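Local coordinates for protein N-(5'-phosphoribosyl)anthranilate isomerase (Jonesia denitrificans, PDB 4WUI) that probably catalyses the isomerisation of N-(5-phospho-beta-D-ribosyl)anthranilate to 1-(2-carboxyphenylamino)-1-deoxy-D-ribulose 5-phosphate, the third step of tryptophan synthesis from chorismate, at residues L60-T65 / S80-H85; D26-V31 / C54-V59. One frame throughout, in Å; residues are numbered along the deposited sequence. Where two conformers were deposited one is given.

Interaction 1 (L60-T65 / S80-H85); sequences LVVATT and SVLQLH
Val-62 and Leu-84 pack closely where two parallel strands of the barrel run next to each other: CG2 of Val-62 lies 3.6 Å from CD2 of Leu-84. A chi1 of -67° sets CG1 of Val-62 anti to the carbonyl carbon, which leaves CG2 between the backbone N and that carbon, turned to the partner strand, where CD1 of Leu-82 also meets it. Leu-60 and Leu-82 continue this row, running alongside each other in the same direction, with CD2 of Leu-60 4.0 Å from CD1 of Leu-82. The other face carries Val-61 beside Gln-83. The glutamine chain is extended, and its amide lies against the two valine methyls, NE2 being 3.8 Å from CG1 of Val-61, while OE1 accepts a hydrogen bond from Lys-7. Four backbone bonds join the strands; the straightest, Gln-83 N to Leu-60 O, is 2.8 Å long at 172°. Beyond Val-62 the contact thins out. His-85 N still donates to Val-62 O at 3.0 Å; beyond that bond CB of His-85 rests against Ala-63, 3.9 Å from its CA, and the exposed imidazole leads away to bond Gln-87 through ND1. Helix 67-77, the crossover of this beta-alpha-beta unit, covers the leucine face through Ala-70, Leu-71 and Leu-73, while strand 27-32 flanks Val-61 and strand 103-108 flanks Leu-84.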
# COMPACT_ATOMS: atom_id res chain seq x y z
N LEU A 60 -3.08 -0.42 -8.77
CA LEU A 60 -1.96 -0.09 -9.65
C LEU A 60 -1.15 0.99 -8.97
O LEU A 60 -1.68 2.06 -8.66
CB LEU A 60 -2.46 0.40 -11.01
CG LEU A 60 -1.38 0.91 -11.94
CD1 LEU A 60 -0.44 -0.23 -12.36
CD2 LEU A 60 -1.97 1.55 -13.17
N VAL A 61 0.13 0.71 -8.74
CA VAL A 61 1.01 1.63 -8.04
C VAL A 61 2.03 2.21 -9.02
O VAL A 61 2.80 1.46 -9.61
CB VAL A 61 1.73 0.91 -6.87
CG1 VAL A 61 2.64 1.84 -6.15
CG2 VAL A 61 0.74 0.25 -5.94
N VAL A 62 1.99 3.52 -9.23
CA VAL A 62 2.88 4.19 -10.16
C VAL A 62 3.70 5.27 -9.46
O VAL A 62 3.36 5.75 -8.38
CB VAL A 62 2.11 4.82 -11.36
CG1 VAL A 62 1.52 3.73 -12.22
CG2 VAL A 62 1.01 5.76 -10.86
N ALA A 63 4.80 5.65 -10.10
CA ALA A 63 5.74 6.61 -9.55
C ALA A 63 6.20 7.66 -10.55
O ALA A 63 6.27 8.84 -10.22
CB ALA A 63 6.96 5.89 -8.96
N THR A 64 6.55 7.23 -11.77
CA THR A 64 7.20 8.07 -12.76
C THR A 64 6.43 8.10 -14.08
O THR A 64 6.88 8.67 -15.06
CB THR A 64 8.67 7.58 -13.01
OG1 THR A 64 8.66 6.18 -13.30
CG2 THR A 64 9.53 7.86 -11.78
N THR A 65 5.28 7.45 -14.13
CA THR A 65 4.46 7.36 -15.33
C THR A 65 3.67 8.67 -15.50
O THR A 65 2.97 9.08 -14.58
CB THR A 65 3.51 6.16 -15.23
OG1 THR A 65 4.25 4.95 -15.02
CG2 THR A 65 2.62 6.04 -16.45
N SER A 80 -8.87 -1.84 -9.33
CA SER A 80 -9.84 -1.10 -8.53
C SER A 80 -9.36 0.32 -8.23
O SER A 80 -10.17 1.24 -8.13
CB SER A 80 -10.06 -1.83 -7.17
OG SER A 80 -10.13 -3.26 -7.21
N VAL A 81 -8.07 0.49 -7.97
CA VAL A 81 -7.51 1.70 -7.39
C VAL A 81 -6.23 2.09 -8.13
O VAL A 81 -5.43 1.23 -8.48
CB VAL A 81 -7.15 1.48 -5.90
CG1 VAL A 81 -6.47 2.68 -5.28
CG2 VAL A 81 -8.35 1.06 -5.08
N LEU A 82 -6.05 3.40 -8.33
CA LEU A 82 -4.79 3.98 -8.79
C LEU A 82 -4.08 4.65 -7.63
O LEU A 82 -4.62 5.61 -7.07
CB LEU A 82 -5.07 4.97 -9.92
CG LEU A 82 -3.86 5.75 -10.45
CD1 LEU A 82 -2.80 4.83 -11.03
CD2 LEU A 82 -4.30 6.75 -11.50
N GLN A 83 -2.89 4.17 -7.25
CA GLN A 83 -2.10 4.72 -6.18
C GLN A 83 -0.90 5.48 -6.77
O GLN A 83 -0.10 4.91 -7.51
CB GLN A 83 -1.60 3.63 -5.21
CG GLN A 83 -0.72 4.14 -4.12
CD GLN A 83 -0.16 3.05 -3.24
OE1 GLN A 83 -0.87 2.12 -2.86
NE2 GLN A 83 1.12 3.14 -2.91
N LEU A 84 -0.79 6.76 -6.41
CA LEU A 84 0.23 7.66 -6.92
C LEU A 84 1.30 7.87 -5.85
O LEU A 84 1.01 8.31 -4.74
CB LEU A 84 -0.41 9.01 -7.26
CG LEU A 84 -1.53 8.94 -8.27
CD1 LEU A 84 -2.18 10.31 -8.44
CD2 LEU A 84 -1.07 8.37 -9.58
N HIS A 85 2.54 7.60 -6.21
CA HIS A 85 3.63 7.86 -5.29
C HIS A 85 3.87 9.37 -5.11
O HIS A 85 3.27 10.22 -5.79
CB HIS A 85 4.88 7.19 -5.80
CG HIS A 85 5.87 6.83 -4.73
ND1 HIS A 85 7.15 7.34 -4.69
CD2 HIS A 85 5.78 5.95 -3.70
CE1 HIS A 85 7.80 6.80 -3.68
NE2 HIS A 85 6.99 5.96 -3.06

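Interaction 2 (D26-V31 / C54-V59); sequences DAIGFV and CTIDTV
Val-59, Ile-28 and Ile-56 bury the most surface where strands 27-32 and 57-62 pair in parallel, the two strands of a beta-alpha-beta unit in this (beta-alpha)8 barrel. Val-59 lies on the same face as Ala-27 and beside Gly-29, which has no side chain; its CB rests 3.7 Å from Ile-28 O, and CG2 reaches over to CB of Ala-27. On the opposite face Ile-28 and Ile-56 meet at a slant. CG2 of Ile-56, anti to its backbone N, touches both the backbone of Ala-27 and Ile-28 and the side chain of Ile-28, where CG1 lies 3.8 Å away; the two CD1 methyls also meet. CG2 of Ile-28 in turn sits 3.5 Å above one face of the Phe-30 ring, nearer its edge atoms than its middle, so the row of apolar groups continues along its own strand. Helix 14-22 covers this row with Ala-20 against Ile-28 and Gln-21 against Ile-56. The backbone ladder is uneven: Phe-30 N to Val-59 O is nearly straight at 173°, whereas Val-59 N to Ile-28 O bends to 139°. Asp-57 carries its carboxylate to Tyr-5 and Arg-102, outside the pair. At the start of the ladder Asp-26 O accepts a hydrogen bond from Asp-57 N at 2.9 Å and a second from a water, whose other hydrogen bond goes to Thr-55 O at 2.7 Å.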
# COMPACT_ATOMS: atom_id res chain seq x y z
N ASP A 26 -6.86 -7.27 2.41
CA ASP A 26 -7.83 -6.36 1.82
C ASP A 26 -7.45 -5.79 0.48
O ASP A 26 -8.33 -5.39 -0.29
CB ASP A 26 -8.14 -5.24 2.80
CG ASP A 26 -8.64 -5.80 4.10
OD1 ASP A 26 -9.66 -6.48 4.10
OD2 ASP A 26 -7.97 -5.60 5.12
N ALA A 27 -6.15 -5.73 0.19
CA ALA A 27 -5.67 -5.13 -1.07
C ALA A 27 -4.36 -5.76 -1.47
O ALA A 27 -3.55 -6.16 -0.61
CB ALA A 27 -5.50 -3.62 -0.95
N ILE A 28 -4.14 -5.78 -2.78
CA ILE A 28 -2.88 -6.20 -3.39
C ILE A 28 -2.44 -5.10 -4.34
O ILE A 28 -3.24 -4.66 -5.19
CB ILE A 28 -3.03 -7.53 -4.18
CG1 ILE A 28 -3.25 -8.69 -3.23
CG2 ILE A 28 -1.82 -7.74 -5.09
CD1 ILE A 28 -3.69 -10.01 -3.92
N GLY A 29 -1.19 -4.66 -4.20
CA GLY A 29 -0.59 -3.72 -5.13
C GLY A 29 0.29 -4.37 -6.18
O GLY A 29 1.07 -5.25 -5.88
N PHE A 30 0.15 -3.87 -7.40
CA PHE A 30 0.96 -4.24 -8.56
C PHE A 30 1.71 -2.98 -8.98
O PHE A 30 1.08 -1.98 -9.34
CB PHE A 30 0.07 -4.75 -9.69
CG PHE A 30 -0.71 -5.99 -9.32
CD1 PHE A 30 -0.06 -7.16 -8.93
CD2 PHE A 30 -2.10 -6.00 -9.37
CE1 PHE A 30 -0.80 -8.29 -8.59
CE2 PHE A 30 -2.81 -7.16 -9.01
CZ PHE A 30 -2.15 -8.28 -8.63
N VAL A 31 3.03 -3.04 -8.89
CA VAL A 31 3.86 -1.88 -9.14
C VAL A 31 4.24 -1.78 -10.60
O VAL A 31 4.72 -2.74 -11.21
CB VAL A 31 5.12 -1.96 -8.26
CG1 VAL A 31 6.16 -0.90 -8.64
CG2 VAL A 31 4.74 -1.85 -6.80
N CYS A 54 -13.07 -10.77 -5.90
CA CYS A 54 -13.68 -9.48 -5.58
C CYS A 54 -13.56 -9.17 -4.10
O CYS A 54 -14.07 -8.13 -3.66
CB CYS A 54 -15.15 -9.43 -5.99
SG CYS A 54 -16.23 -10.47 -4.92
N THR A 55 -12.91 -10.04 -3.32
CA THR A 55 -12.70 -9.74 -1.89
C THR A 55 -11.44 -8.94 -1.62
O THR A 55 -11.12 -8.62 -0.45
CB THR A 55 -12.70 -11.00 -1.01
OG1 THR A 55 -11.45 -11.69 -1.15
CG2 THR A 55 -13.86 -11.90 -1.35
N ILE A 56 -10.71 -8.62 -2.69
CA ILE A 56 -9.46 -7.88 -2.60
C ILE A 56 -9.50 -6.70 -3.56
O ILE A 56 -9.81 -6.88 -4.73
CB ILE A 56 -8.24 -8.78 -2.91
CG1 ILE A 56 -8.12 -9.88 -1.85
CG2 ILE A 56 -6.95 -7.97 -3.00
CD1 ILE A 56 -6.92 -10.81 -2.03
N ASP A 57 -9.18 -5.50 -3.07
CA ASP A 57 -8.98 -4.37 -3.93
C ASP A 57 -7.63 -4.50 -4.64
O ASP A 57 -6.59 -4.62 -3.99
CB ASP A 57 -8.98 -3.07 -3.09
CG ASP A 57 -10.32 -2.69 -2.52
OD1 ASP A 57 -11.34 -3.00 -3.15
OD2 ASP A 57 -10.35 -2.03 -1.45
N THR A 58 -7.64 -4.45 -5.96
CA THR A 58 -6.40 -4.42 -6.72
C THR A 58 -5.98 -2.97 -6.94
O THR A 58 -6.80 -2.10 -7.24
CB THR A 58 -6.58 -5.16 -8.05
OG1 THR A 58 -7.64 -4.56 -8.78
CG2 THR A 58 -6.83 -6.65 -7.84
N VAL A 59 -4.68 -2.73 -6.81
CA VAL A 59 -4.14 -1.39 -6.82
C VAL A 59 -2.98 -1.32 -7.79
O VAL A 59 -2.01 -2.06 -7.66
CB VAL A 59 -3.66 -0.98 -5.40
CG1 VAL A 59 -3.21 0.48 -5.40
CG2 VAL A 59 -4.72 -1.24 -4.34
O HOH W 1 -11.03 -5.98 0.25

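Strand 57-62 is common to both contacts: interaction 2 takes in residues 57-59 against strand 27-32, interaction 1 residues 60-62 against strand 81-84, though each neighbour pairs beyond that range, giving three consecutive staves of the barrel. The two meet directly, Val-61 N probably bonding Phe-30 O and Val-81 N probably bonding Thr-58 O, while CG1 of Val-59 packs on CB of Gln-83. Both are mostly buried, each fraying at one end. Interaction 2 frays at the N-terminal ends of its strands, where solvent reaches the backbone; interaction 1 does so at the C-terminal ends, where a citrate, probably from the crystallisation liquor, bonds Thr-65 OG1. Leucine and valine dominate the outer packing in 60-65/80-85, isoleucine and phenylalanine in 26-31/54-59.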